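Local atomic coordinates of hydrolase, haloacid dehalogenase-like family (Porphyromonas gingivalis, PDB entry 2I6X), a protein that probably acts as a hydrolase of the haloacid dehalogenase-like (HAD) superfamily. Residues L50-S54 / N112-Y116; Y105-L109 / D162-K166; K148-N152 / D174-N179; P151-L157 / T182-F188. One frame throughout, in Å; residues are numbered along the deposited sequence.

Contact 1 opens at 50-54, between strands 7-10 and 106-111 of the parallel sheet. Contact 2 opens on strand 106-111 before contact 1 closes at 112-116, so they cross. Contacts 3 and 4 start at 148-157, sharing Pro-151 and Asn-152, with contact 2 still open. Contact 2 then closes at 162-166, contact 3 at 174-179 and contact 4 at 182-188, so contact 2 crosses both. Contact 1 joins helix 48-54 to the turn from strand 106-111 into helix 115-121, contact 2 the end of helix 153-163 and the turn after it to that strand, and contacts 3 and 4 helix 177-185 to the loop at 148-152 and helix 153-163; Asn-112 and Lys-150 link contacts 1 and 3.

Contact 1 (L50-S54 / N112-Y116); sequences LDLES and NTNPY
Leu-52, chi1 t and chi2 p, lies over the turn into helix 115-121: its CD2 sits 3.7 Å from Asn-114 CB, while its CD1 is 3.7 Å from Pro-115 CD and 4.1 Å from Tyr-116 CE2. It comes from helix 48-54, where Ser-54 N bonds to Leu-50 O at 3.0 Å. The facing chain is extended at Thr-113 and Asn-114 (phi/psi -156/173 and -123/165) and turns helical at Pro-115. The nearest CA atoms are those of Glu-53 and Asn-114, 4.9 Å apart. There Glu-53 CA makes a CA-H...O contact of 3.5 Å to Thr-113 O, and the chi1 m side chain of Glu-53 brings OE1 3.5 Å from Asn-112 CB. Asn-114, chi1 p, is the N-cap residue, with OD1 hydrogen-bonded to Val-117 N; Asn-112 ND2 is bonded to Lys-150 O. In the HAD fold this turn follows the motif II strand, and helix 48-54 belongs to the region inserted before it, consistent with a helical cap. No hydrogen bond joins the segments directly; Ser-143 OG bridges them, bonding to Glu-53 O and Thr-113 N, so the direct contact is apolar packing with one CA-H...O contact, and a shared partner supplies hydrogen bonds.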
loop_
_atom_site.group_PDB
_atom_site.type_symbol
_atom_site.label_atom_id
_atom_site.label_comp_id
_atom_site.label_asym_id
_atom_site.label_seq_id
_atom_site.Cartn_x
_atom_site.Cartn_y
_atom_site.Cartn_z
ATOM N N LEU A 50 13.044 -3.069 -3.921
ATOM C CA LEU A 50 12.731 -1.666 -4.168
ATOM C C LEU A 50 12.498 -1.400 -5.648
ATOM O O LEU A 50 11.669 -0.565 -6.002
ATOM C CB LEU A 50 13.798 -0.701 -3.617
ATOM C CG LEU A 50 13.541 0.776 -3.984
ATOM C CD1 LEU A 50 12.243 1.286 -3.326
ATOM C CD2 LEU A 50 14.720 1.716 -3.692
ATOM N N ASP A 51 13.245 -2.087 -6.505
ATOM C CA ASP A 51 13.078 -1.947 -7.952
ATOM C C ASP A 51 11.680 -2.434 -8.334
ATOM O O ASP A 51 11.058 -1.903 -9.256
ATOM C CB ASP A 51 14.155 -2.737 -8.708
ATOM C CG ASP A 51 15.545 -2.129 -8.567
ATOM O OD1 ASP A 51 15.666 -0.968 -8.104
ATOM O OD2 ASP A 51 16.534 -2.814 -8.926
ATOM N N LEU A 52 11.197 -3.429 -7.601
ATOM C CA LEU A 52 9.864 -3.960 -7.802
ATOM C C LEU A 52 8.735 -2.970 -7.405
ATOM O O LEU A 52 7.769 -2.844 -8.166
ATOM C CB LEU A 52 9.698 -5.313 -7.081
ATOM C CG LEU A 52 8.312 -5.986 -7.094
ATOM C CD1 LEU A 52 7.952 -6.514 -8.483
ATOM C CD2 LEU A 52 8.233 -7.085 -6.052
ATOM N N GLU A 53 8.862 -2.295 -6.244
ATOM C CA GLU A 53 7.838 -1.331 -5.749
ATOM C C GLU A 53 7.798 -0.079 -6.572
ATOM O O GLU A 53 6.739 0.499 -6.765
ATOM C CB GLU A 53 8.111 -0.818 -4.325
ATOM C CG GLU A 53 8.423 -1.854 -3.306
ATOM C CD GLU A 53 7.758 -1.537 -1.982
ATOM O OE1 GLU A 53 8.087 -0.463 -1.399
ATOM O OE2 GLU A 53 6.898 -2.383 -1.555
ATOM N N SER A 54 8.982 0.367 -6.978
ATOM C CA SER A 54 9.155 1.645 -7.606
ATOM C C SER A 54 8.869 1.563 -9.099
ATOM O O SER A 54 8.813 2.578 -9.777
ATOM C CB SER A 54 10.579 2.143 -7.367
ATOM O OG SER A 54 11.503 1.550 -8.271
ATOM N N ASN A 112 2.780 2.100 -1.381
ATOM C CA ASN A 112 3.935 1.357 -1.907
ATOM C C ASN A 112 3.530 -0.094 -2.060
ATOM O O ASN A 112 3.238 -0.773 -1.074
ATOM C CB ASN A 112 5.176 1.437 -1.024
ATOM C CG ASN A 112 5.889 2.741 -1.138
ATOM O OD1 ASN A 112 5.556 3.598 -1.962
ATOM N ND2 ASN A 112 6.888 2.917 -0.299
ATOM N N THR A 113 3.549 -0.576 -3.296
ATOM C CA THR A 113 3.030 -1.892 -3.564
ATOM C C THR A 113 3.663 -2.453 -4.835
ATOM O O THR A 113 4.390 -1.761 -5.547
ATOM C CB THR A 113 1.461 -1.859 -3.614
ATOM O OG1 THR A 113 0.935 -3.179 -3.436
ATOM C CG2 THR A 113 0.932 -1.253 -4.920
ATOM N N ASN A 114 3.384 -3.720 -5.118
ATOM C CA ASN A 114 4.036 -4.374 -6.213
ATOM C C ASN A 114 2.935 -4.871 -7.149
ATOM O O ASN A 114 1.781 -4.875 -6.760
ATOM C CB ASN A 114 4.890 -5.488 -5.658
ATOM C CG ASN A 114 4.093 -6.460 -4.847
ATOM O OD1 ASN A 114 3.336 -7.284 -5.397
ATOM N ND2 ASN A 114 4.230 -6.379 -3.534
ATOM N N PRO A 115 3.279 -5.237 -8.402
ATOM C CA PRO A 115 2.301 -5.779 -9.371
ATOM C C PRO A 115 1.473 -6.997 -8.925
ATOM O O PRO A 115 0.347 -7.153 -9.403
ATOM C CB PRO A 115 3.172 -6.183 -10.562
ATOM C CG PRO A 115 4.353 -5.384 -10.438
ATOM C CD PRO A 115 4.614 -5.112 -8.996
ATOM N N TYR A 116 2.041 -7.857 -8.070
ATOM C CA TYR A 116 1.367 -9.066 -7.586
ATOM C C TYR A 116 0.172 -8.688 -6.718
ATOM O O TYR A 116 -0.937 -9.173 -6.938
ATOM C CB TYR A 116 2.309 -9.964 -6.773
ATOM C CG TYR A 116 3.585 -10.361 -7.473
ATOM C CD1 TYR A 116 3.597 -11.384 -8.426
ATOM C CD2 TYR A 116 4.793 -9.710 -7.185
ATOM C CE1 TYR A 116 4.776 -11.740 -9.070
ATOM C CE2 TYR A 116 5.966 -10.068 -7.823
ATOM C CZ TYR A 116 5.955 -11.077 -8.759
ATOM O OH TYR A 116 7.127 -11.423 -9.379
#

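Contact 2 (Y105-L109 / D162-K166); sequences YRLFL and DSGMK
Two hydrogen bonds come from Arg-106, on strand 106-111, which reaches across with an m, t, p side chain so that NH1 (3.0 Å) and NH2 (2.8 Å) both donate to Ser-163 O, near the guanidinium plane. Ser-163, chi1 p, accepts at OG from Met-165 N at 3.1 Å, an ST turn; the same OG is bonded to Met-159 O. Gly-164, with positive phi (74°), is the first residue beyond helix 153-163 to leave helical angles. The aromatic part centres on Phe-108, chi1 m, with CE1 3.8 Å from Ser-163 CB. Selenomethionine Met-165 (p, t, p) puts CE over the ring face, a CH-pi contact modelled tighter than real carbons allow; SE, 5.3 Å from the Phe-108 centroid, completes a Met-aromatic pair. The backbones themselves stay apart, with CA atoms 8.8 Å from each other for both Arg-106/Met-165 and Phe-108/Ser-163. The helix belongs to the crossover between strands 139-142 and 170-173 of the Rossmann-like HAD core. A cation thus meets a carbonyl at the helix C-terminus, where the helix dipole favours positive charge.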
loop_
_atom_site.group_PDB
_atom_site.type_symbol
_atom_site.label_atom_id
_atom_site.label_comp_id
_atom_site.label_asym_id
_atom_site.label_seq_id
_atom_site.Cartn_x
_atom_site.Cartn_y
_atom_site.Cartn_z
ATOM N N TYR A 105 -16.661 12.747 1.030
ATOM C CA TYR A 105 -15.228 13.004 0.941
ATOM C C TYR A 105 -14.734 12.494 -0.384
ATOM O O TYR A 105 -15.322 11.563 -0.978
ATOM C CB TYR A 105 -14.442 12.283 2.065
ATOM C CG TYR A 105 -14.823 12.760 3.436
ATOM C CD1 TYR A 105 -14.259 13.923 3.969
ATOM C CD2 TYR A 105 -15.773 12.060 4.199
ATOM C CE1 TYR A 105 -14.626 14.388 5.216
ATOM C CE2 TYR A 105 -16.166 12.520 5.464
ATOM C CZ TYR A 105 -15.591 13.700 5.965
ATOM O OH TYR A 105 -15.970 14.176 7.216
ATOM N N ARG A 106 -13.639 13.098 -0.821
ATOM C CA ARG A 106 -12.835 12.543 -1.866
ATOM C C ARG A 106 -11.820 11.588 -1.223
ATOM O O ARG A 106 -11.146 11.952 -0.256
ATOM C CB ARG A 106 -12.167 13.670 -2.630
ATOM C CG ARG A 106 -13.155 14.471 -3.439
ATOM C CD ARG A 106 -12.453 15.521 -4.260
ATOM N NE ARG A 106 -11.738 14.969 -5.410
ATOM C CZ ARG A 106 -10.616 15.489 -5.908
ATOM N NH1 ARG A 106 -10.058 16.560 -5.339
ATOM N NH2 ARG A 106 -10.035 14.921 -6.960
ATOM N N LEU A 107 -11.741 10.367 -1.749
ATOM C CA LEU A 107 -10.985 9.287 -1.149
ATOM C C LEU A 107 -9.918 8.820 -2.100
ATOM O O LEU A 107 -10.168 8.632 -3.286
ATOM C CB LEU A 107 -11.909 8.107 -0.827
ATOM C CG LEU A 107 -13.068 8.425 0.112
ATOM C CD1 LEU A 107 -13.935 7.206 0.309
ATOM C CD2 LEU A 107 -12.570 8.992 1.457
ATOM N N PHE A 108 -8.717 8.628 -1.567
ATOM C CA PHE A 108 -7.561 8.252 -2.358
ATOM C C PHE A 108 -6.766 7.165 -1.652
ATOM O O PHE A 108 -6.798 7.064 -0.440
ATOM C CB PHE A 108 -6.704 9.485 -2.618
ATOM C CG PHE A 108 -7.468 10.600 -3.271
ATOM C CD1 PHE A 108 -7.638 10.626 -4.661
ATOM C CD2 PHE A 108 -8.056 11.601 -2.497
ATOM C CE1 PHE A 108 -8.376 11.632 -5.261
ATOM C CE2 PHE A 108 -8.772 12.623 -3.100
ATOM C CZ PHE A 108 -8.933 12.638 -4.480
ATOM N N LEU A 109 -6.090 6.332 -2.433
ATOM C CA LEU A 109 -5.116 5.396 -1.900
ATOM C C LEU A 109 -3.703 5.836 -2.314
ATOM O O LEU A 109 -3.455 6.143 -3.487
ATOM C CB LEU A 109 -5.411 3.967 -2.370
ATOM C CG LEU A 109 -4.609 2.832 -1.706
ATOM C CD1 LEU A 109 -5.252 2.355 -0.402
ATOM C CD2 LEU A 109 -4.399 1.643 -2.688
ATOM N N ASP A 162 -2.261 15.707 -9.561
ATOM C CA ASP A 162 -3.249 14.935 -10.303
ATOM C C ASP A 162 -4.661 15.039 -9.714
ATOM O O ASP A 162 -5.637 15.127 -10.463
ATOM C CB ASP A 162 -2.827 13.463 -10.433
ATOM C CG ASP A 162 -3.852 12.619 -11.222
ATOM O OD1 ASP A 162 -3.930 12.763 -12.460
ATOM O OD2 ASP A 162 -4.592 11.822 -10.606
ATOM N N SER A 163 -4.758 15.046 -8.386
ATOM C CA SER A 163 -6.053 15.067 -7.693
ATOM C C SER A 163 -6.580 16.464 -7.414
ATOM O O SER A 163 -7.791 16.648 -7.260
ATOM C CB SER A 163 -5.949 14.333 -6.347
ATOM O OG SER A 163 -5.132 15.108 -5.472
ATOM N N GLY A 164 -5.672 17.427 -7.296
ATOM C CA GLY A 164 -6.013 18.780 -6.858
ATOM C C GLY A 164 -6.326 18.928 -5.374
ATOM O O GLY A 164 -6.928 19.909 -4.963
HETATM N N MSE A 165 -5.919 17.959 -4.568
HETATM C CA MSE A 165 -6.110 18.037 -3.125
HETATM C C MSE A 165 -5.187 19.074 -2.485
HETATM O O MSE A 165 -3.985 19.138 -2.783
HETATM C CB MSE A 165 -5.899 16.665 -2.481
HETATM C CG MSE A 165 -4.463 16.156 -2.551
HETATM SE SE MSE A 165 -4.253 14.386 -1.747
HETATM C CE MSE A 165 -5.416 13.287 -2.858
ATOM N N LYS A 166 -5.769 19.910 -1.633
ATOM C CA LYS A 166 -4.999 20.779 -0.739
ATOM C C LYS A 166 -4.551 19.954 0.477
ATOM O O LYS A 166 -5.388 19.327 1.150
ATOM C CB LYS A 166 -5.846 21.978 -0.312
ATOM C CG LYS A 166 -6.330 22.812 -1.481
ATOM C CD LYS A 166 -6.966 24.108 -1.044
ATOM C CE LYS A 166 -7.825 24.674 -2.156
ATOM N NZ LYS A 166 -8.387 26.018 -1.808
#

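Contact 3 (K148-N152 / D174-N179); sequences KYKPN and DDGPAN
Lys-150 NZ forms a salt bridge with Asp-174 OD2 at 2.6 Å, reached by an m, t, m, t side chain, and is also hydrogen-bonded to Leu-110 O; its ion pair with Asp-11 OD1 is long and weak. Asp-174, chi1 t, has both oxygens engaged. OD2 also accepts from Asn-179 ND2 at 3.0 Å, while OD1 accepts from Gly-176 N at 2.8 Å, closing an Asx turn, and weakly from Asn-179 ND2 at 3.3 Å. Asn-179, chi1 m, places OD1 3.1 Å from Lys-150 CB. Residues 148-152 form no regular helix or strand; 174-176 turn into helix 177-185, with Gly-176 at its N-cap. A cis peptide precedes Pro-151, whose CA lies 4.7 Å from Asn-179 CA; its CG packs 3.8 Å from Ala-178 CB. Pro-151 O accepts from Thr-182 OG1, and Lys-150 O is bonded to Asn-112 ND2. The layout is consistent with a HAD active site: Lys-150 is probably the motif III lysine, Asp-174 and Asp-175 the motif IV acidic pair, which in relatives serves a metal ion, and Asp-11 stands where the nucleophile is expected. The contact lies where the loop between helices 143-146 and 153-163 meets the turn out of strand 170-173.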
loop_
_atom_site.group_PDB
_atom_site.type_symbol
_atom_site.label_atom_id
_atom_site.label_comp_id
_atom_site.label_asym_id
_atom_site.label_seq_id
_atom_site.Cartn_x
_atom_site.Cartn_y
_atom_site.Cartn_z
ATOM N N LYS A 148 7.592 5.925 -8.687
ATOM C CA LYS A 148 8.027 6.694 -7.513
ATOM C C LYS A 148 7.561 5.952 -6.262
ATOM O O LYS A 148 6.716 5.056 -6.347
ATOM C CB LYS A 148 7.456 8.125 -7.490
ATOM C CG LYS A 148 7.579 8.947 -8.762
ATOM C CD LYS A 148 6.831 10.249 -8.619
ATOM C CE LYS A 148 7.379 11.311 -9.576
ATOM N NZ LYS A 148 6.742 11.343 -10.916
ATOM N N TYR A 149 8.097 6.320 -5.103
ATOM C CA TYR A 149 7.809 5.568 -3.886
ATOM C C TYR A 149 7.914 6.469 -2.703
ATOM O O TYR A 149 8.742 7.351 -2.663
ATOM C CB TYR A 149 8.739 4.333 -3.719
ATOM C CG TYR A 149 10.228 4.649 -3.782
ATOM C CD1 TYR A 149 10.888 4.793 -5.031
ATOM C CD2 TYR A 149 10.985 4.813 -2.616
ATOM C CE1 TYR A 149 12.254 5.096 -5.110
ATOM C CE2 TYR A 149 12.366 5.135 -2.693
ATOM C CZ TYR A 149 12.981 5.265 -3.942
ATOM O OH TYR A 149 14.337 5.566 -4.029
ATOM N N LYS A 150 7.054 6.231 -1.734
ATOM C CA LYS A 150 7.174 6.845 -0.425
ATOM C C LYS A 150 8.449 6.301 0.224
ATOM O O LYS A 150 8.804 5.154 -0.003
ATOM C CB LYS A 150 5.974 6.474 0.424
ATOM C CG LYS A 150 4.671 6.972 -0.127
ATOM C CD LYS A 150 3.486 6.612 0.796
ATOM C CE LYS A 150 3.155 5.146 0.666
ATOM N NZ LYS A 150 2.097 4.759 1.615
ATOM N N PRO A 151 9.106 7.109 1.061
ATOM C CA PRO A 151 8.658 8.434 1.522
ATOM C C PRO A 151 9.131 9.661 0.728
ATOM O O PRO A 151 9.128 10.760 1.257
ATOM C CB PRO A 151 9.207 8.491 2.963
ATOM C CG PRO A 151 10.480 7.623 2.916
ATOM C CD PRO A 151 10.382 6.720 1.685
ATOM N N ASN A 152 9.531 9.493 -0.523
ATOM C CA ASN A 152 9.961 10.645 -1.312
ATOM C C ASN A 152 8.785 11.575 -1.514
ATOM O O ASN A 152 7.638 11.119 -1.631
ATOM C CB ASN A 152 10.498 10.213 -2.665
ATOM C CG ASN A 152 11.726 9.348 -2.555
ATOM O OD1 ASN A 152 12.584 9.608 -1.727
ATOM N ND2 ASN A 152 11.821 8.309 -3.398
ATOM N N ASP A 174 -1.461 6.446 7.406
ATOM C CA ASP A 174 -0.347 5.559 7.010
ATOM C C ASP A 174 0.357 5.081 8.273
ATOM O O ASP A 174 0.555 5.859 9.180
ATOM C CB ASP A 174 0.629 6.285 6.078
ATOM C CG ASP A 174 1.559 5.338 5.285
ATOM O OD1 ASP A 174 2.072 4.351 5.842
ATOM O OD2 ASP A 174 1.822 5.594 4.080
ATOM N N ASP A 175 0.728 3.806 8.308
ATOM C CA ASP A 175 1.359 3.178 9.462
ATOM C C ASP A 175 2.869 3.328 9.399
ATOM O O ASP A 175 3.574 2.937 10.331
ATOM C CB ASP A 175 0.990 1.667 9.515
ATOM C CG ASP A 175 1.434 0.891 8.232
ATOM O OD1 ASP A 175 1.204 1.370 7.073
ATOM O OD2 ASP A 175 2.008 -0.214 8.400
ATOM N N GLY A 176 3.352 3.866 8.282
ATOM C CA GLY A 176 4.771 4.115 8.058
ATOM C C GLY A 176 5.224 5.444 8.605
ATOM O O GLY A 176 4.897 6.503 8.039
ATOM N N PRO A 177 6.007 5.411 9.697
ATOM C CA PRO A 177 6.544 6.630 10.295
ATOM C C PRO A 177 7.196 7.594 9.298
ATOM O O PRO A 177 6.948 8.797 9.378
ATOM C CB PRO A 177 7.541 6.095 11.326
ATOM C CG PRO A 177 6.884 4.763 11.782
ATOM C CD PRO A 177 6.382 4.192 10.474
ATOM N N ALA A 178 8.036 7.089 8.382
ATOM C CA ALA A 178 8.704 7.955 7.380
ATOM C C ALA A 178 7.707 8.551 6.397
ATOM O O ALA A 178 7.843 9.672 5.990
ATOM C CB ALA A 178 9.825 7.188 6.628
ATOM N N ASN A 179 6.692 7.784 6.026
ATOM C CA ASN A 179 5.608 8.262 5.159
ATOM C C ASN A 179 4.811 9.407 5.823
ATOM O O ASN A 179 4.570 10.449 5.197
ATOM C CB ASN A 179 4.680 7.080 4.804
ATOM C CG ASN A 179 5.392 5.970 3.996
ATOM O OD1 ASN A 179 6.501 6.153 3.486
ATOM N ND2 ASN A 179 4.727 4.813 3.864
#

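Contact 4 (P151-L157 / T182-F188); sequences PNEDIFL and TAERLGF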
loop_
_atom_site.group_PDB
_atom_site.type_symbol
_atom_site.label_atom_id
_atom_site.label_comp_id
_atom_site.label_asym_id
_atom_site.label_seq_id
_atom_site.Cartn_x
_atom_site.Cartn_y
_atom_site.Cartn_z
ATOM N N PRO A 151 9.106 7.109 1.061
ATOM C CA PRO A 151 8.658 8.434 1.522
ATOM C C PRO A 151 9.131 9.661 0.728
ATOM O O PRO A 151 9.128 10.760 1.257
ATOM C CB PRO A 151 9.207 8.491 2.963
ATOM C CG PRO A 151 10.480 7.623 2.916
ATOM C CD PRO A 151 10.382 6.720 1.685
ATOM N N ASN A 152 9.531 9.493 -0.523
ATOM C CA ASN A 152 9.961 10.645 -1.312
ATOM C C ASN A 152 8.785 11.575 -1.514
ATOM O O ASN A 152 7.638 11.119 -1.631
ATOM C CB ASN A 152 10.498 10.213 -2.665
ATOM C CG ASN A 152 11.726 9.348 -2.555
ATOM O OD1 ASN A 152 12.584 9.608 -1.727
ATOM N ND2 ASN A 152 11.821 8.309 -3.398
ATOM N N GLU A 153 9.082 12.869 -1.551
ATOM C CA GLU A 153 8.087 13.907 -1.821
ATOM C C GLU A 153 7.518 13.828 -3.233
ATOM O O GLU A 153 6.344 14.125 -3.428
ATOM C CB GLU A 153 8.664 15.315 -1.547
ATOM C CG GLU A 153 8.876 15.563 -0.075
ATOM C CD GLU A 153 9.466 16.900 0.266
ATOM O OE1 GLU A 153 9.606 17.780 -0.620
ATOM O OE2 GLU A 153 9.782 17.090 1.464
ATOM N N ASP A 154 8.316 13.397 -4.210
ATOM C CA ASP A 154 7.803 13.346 -5.579
ATOM C C ASP A 154 6.477 12.593 -5.720
ATOM O O ASP A 154 5.599 13.044 -6.445
ATOM C CB ASP A 154 8.845 12.971 -6.659
ATOM C CG ASP A 154 9.518 11.603 -6.456
ATOM O OD1 ASP A 154 10.609 11.448 -7.070
ATOM O OD2 ASP A 154 9.012 10.699 -5.744
ATOM N N ILE A 155 6.301 11.498 -4.990
ATOM C CA ILE A 155 5.069 10.717 -5.134
ATOM C C ILE A 155 3.865 11.484 -4.522
ATOM O O ILE A 155 2.783 11.514 -5.112
ATOM C CB ILE A 155 5.194 9.243 -4.601
ATOM C CG1 ILE A 155 4.088 8.362 -5.243
ATOM C CG2 ILE A 155 5.247 9.199 -3.017
ATOM C CD1 ILE A 155 4.041 6.861 -4.826
ATOM N N PHE A 156 4.065 12.120 -3.372
ATOM C CA PHE A 156 3.074 13.054 -2.827
ATOM C C PHE A 156 2.721 14.190 -3.792
ATOM O O PHE A 156 1.531 14.550 -3.931
ATOM C CB PHE A 156 3.547 13.629 -1.500
ATOM C CG PHE A 156 3.590 12.602 -0.375
ATOM C CD1 PHE A 156 2.519 12.468 0.503
ATOM C CD2 PHE A 156 4.697 11.774 -0.214
ATOM C CE1 PHE A 156 2.547 11.525 1.552
ATOM C CE2 PHE A 156 4.753 10.806 0.836
ATOM C CZ PHE A 156 3.677 10.679 1.718
ATOM N N LEU A 157 3.740 14.753 -4.445
ATOM C CA LEU A 157 3.523 15.892 -5.315
ATOM C C LEU A 157 2.759 15.528 -6.608
ATOM O O LEU A 157 1.898 16.290 -7.055
ATOM C CB LEU A 157 4.844 16.634 -5.602
ATOM C CG LEU A 157 5.616 17.205 -4.386
ATOM C CD1 LEU A 157 6.852 17.931 -4.854
ATOM C CD2 LEU A 157 4.804 18.172 -3.596
ATOM N N THR A 182 6.840 12.652 6.020
ATOM C CA THR A 182 6.827 13.380 4.746
ATOM C C THR A 182 5.502 14.099 4.527
ATOM O O THR A 182 5.492 15.229 4.026
ATOM C CB THR A 182 7.159 12.450 3.535
ATOM O OG1 THR A 182 8.496 11.961 3.666
ATOM C CG2 THR A 182 7.032 13.180 2.212
ATOM N N ALA A 183 4.391 13.460 4.891
ATOM C CA ALA A 183 3.078 14.118 4.741
ATOM C C ALA A 183 2.921 15.332 5.672
ATOM O O ALA A 183 2.363 16.369 5.264
ATOM C CB ALA A 183 1.945 13.149 4.916
ATOM N N GLU A 184 3.439 15.218 6.895
ATOM C CA GLU A 184 3.523 16.376 7.809
ATOM C C GLU A 184 4.293 17.546 7.210
ATOM O O GLU A 184 3.851 18.678 7.281
ATOM C CB GLU A 184 4.170 15.982 9.143
ATOM C CG GLU A 184 3.226 15.183 10.066
ATOM C CD GLU A 184 2.059 16.020 10.644
ATOM O OE1 GLU A 184 2.112 17.298 10.626
ATOM O OE2 GLU A 184 1.090 15.384 11.137
ATOM N N ARG A 185 5.440 17.237 6.617
ATOM C CA ARG A 185 6.354 18.208 6.033
ATOM C C ARG A 185 5.637 18.988 4.909
ATOM O O ARG A 185 5.812 20.193 4.757
ATOM C CB ARG A 185 7.508 17.409 5.442
ATOM C CG ARG A 185 8.908 17.791 5.814
ATOM C CD ARG A 185 9.804 16.627 5.374
ATOM N NE ARG A 185 10.439 15.883 6.473
ATOM C CZ ARG A 185 10.609 14.556 6.505
ATOM N NH1 ARG A 185 11.210 13.991 7.554
ATOM N NH2 ARG A 185 10.155 13.773 5.532
ATOM N N LEU A 186 4.806 18.273 4.150
ATOM C CA LEU A 186 4.041 18.824 3.059
ATOM C C LEU A 186 2.727 19.516 3.455
ATOM O O LEU A 186 2.048 20.077 2.588
ATOM C CB LEU A 186 3.796 17.710 2.013
ATOM C CG LEU A 186 5.108 17.287 1.332
ATOM C CD1 LEU A 186 4.865 16.092 0.436
ATOM C CD2 LEU A 186 5.795 18.469 0.574
ATOM N N GLY A 187 2.354 19.445 4.736
ATOM C CA GLY A 187 1.191 20.161 5.237
ATOM C C GLY A 187 -0.074 19.330 5.424
ATOM O O GLY A 187 -1.126 19.898 5.746
ATOM N N PHE A 188 0.017 18.003 5.243
ATOM C CA PHE A 188 -1.107 17.093 5.537
ATOM C C PHE A 188 -1.436 16.968 7.027
ATOM O O PHE A 188 -0.553 17.100 7.874
ATOM C CB PHE A 188 -0.870 15.679 4.974
ATOM C CG PHE A 188 -0.791 15.625 3.475
ATOM C CD1 PHE A 188 -1.906 15.275 2.719
ATOM C CD2 PHE A 188 0.409 15.909 2.808
ATOM C CE1 PHE A 188 -1.840 15.217 1.343
ATOM C CE2 PHE A 188 0.489 15.853 1.426
ATOM C CZ PHE A 188 -0.633 15.520 0.678
#
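Phe-156 is the apolar centre, turned from helix 153-163 toward the other segment with chi1 m. Its ring meets Thr-182 CG2 (3.6 Å from CE2), Ala-183 CB (3.8 Å from CE1) and Phe-188 CE2 (4.1 Å from CD1), and its CB lies 3.4 Å from Leu-186 CD1. Leu-157 CD2 adds a looser touch, 4.3 Å from Leu-186 CD2. On the sheet side, Phe-156 meets Phe-172 of strand 170-173 edge-to-face and Ala-183 touches it too, so the helices, consecutive in the chain, pack side by side on one face of the Rossmann-like HAD sheet. Helix 177-185 ends in a Schellman motif: Phe-188 N bonds to Ala-183 O at 2.9 Å and Gly-187 N to Glu-184 O at 3.1 Å, and the positive phi of Gly-187 (101°) turns the chain so that Phe-188 points back at Phe-156. Toward solvent, Glu-153 lays its CG 3.8 Å from Thr-182 CG2 and its CD 4.0 Å from Leu-186 CD2. At the polar edge, Thr-182 OG1 donates to Pro-151 O at 2.8 Å.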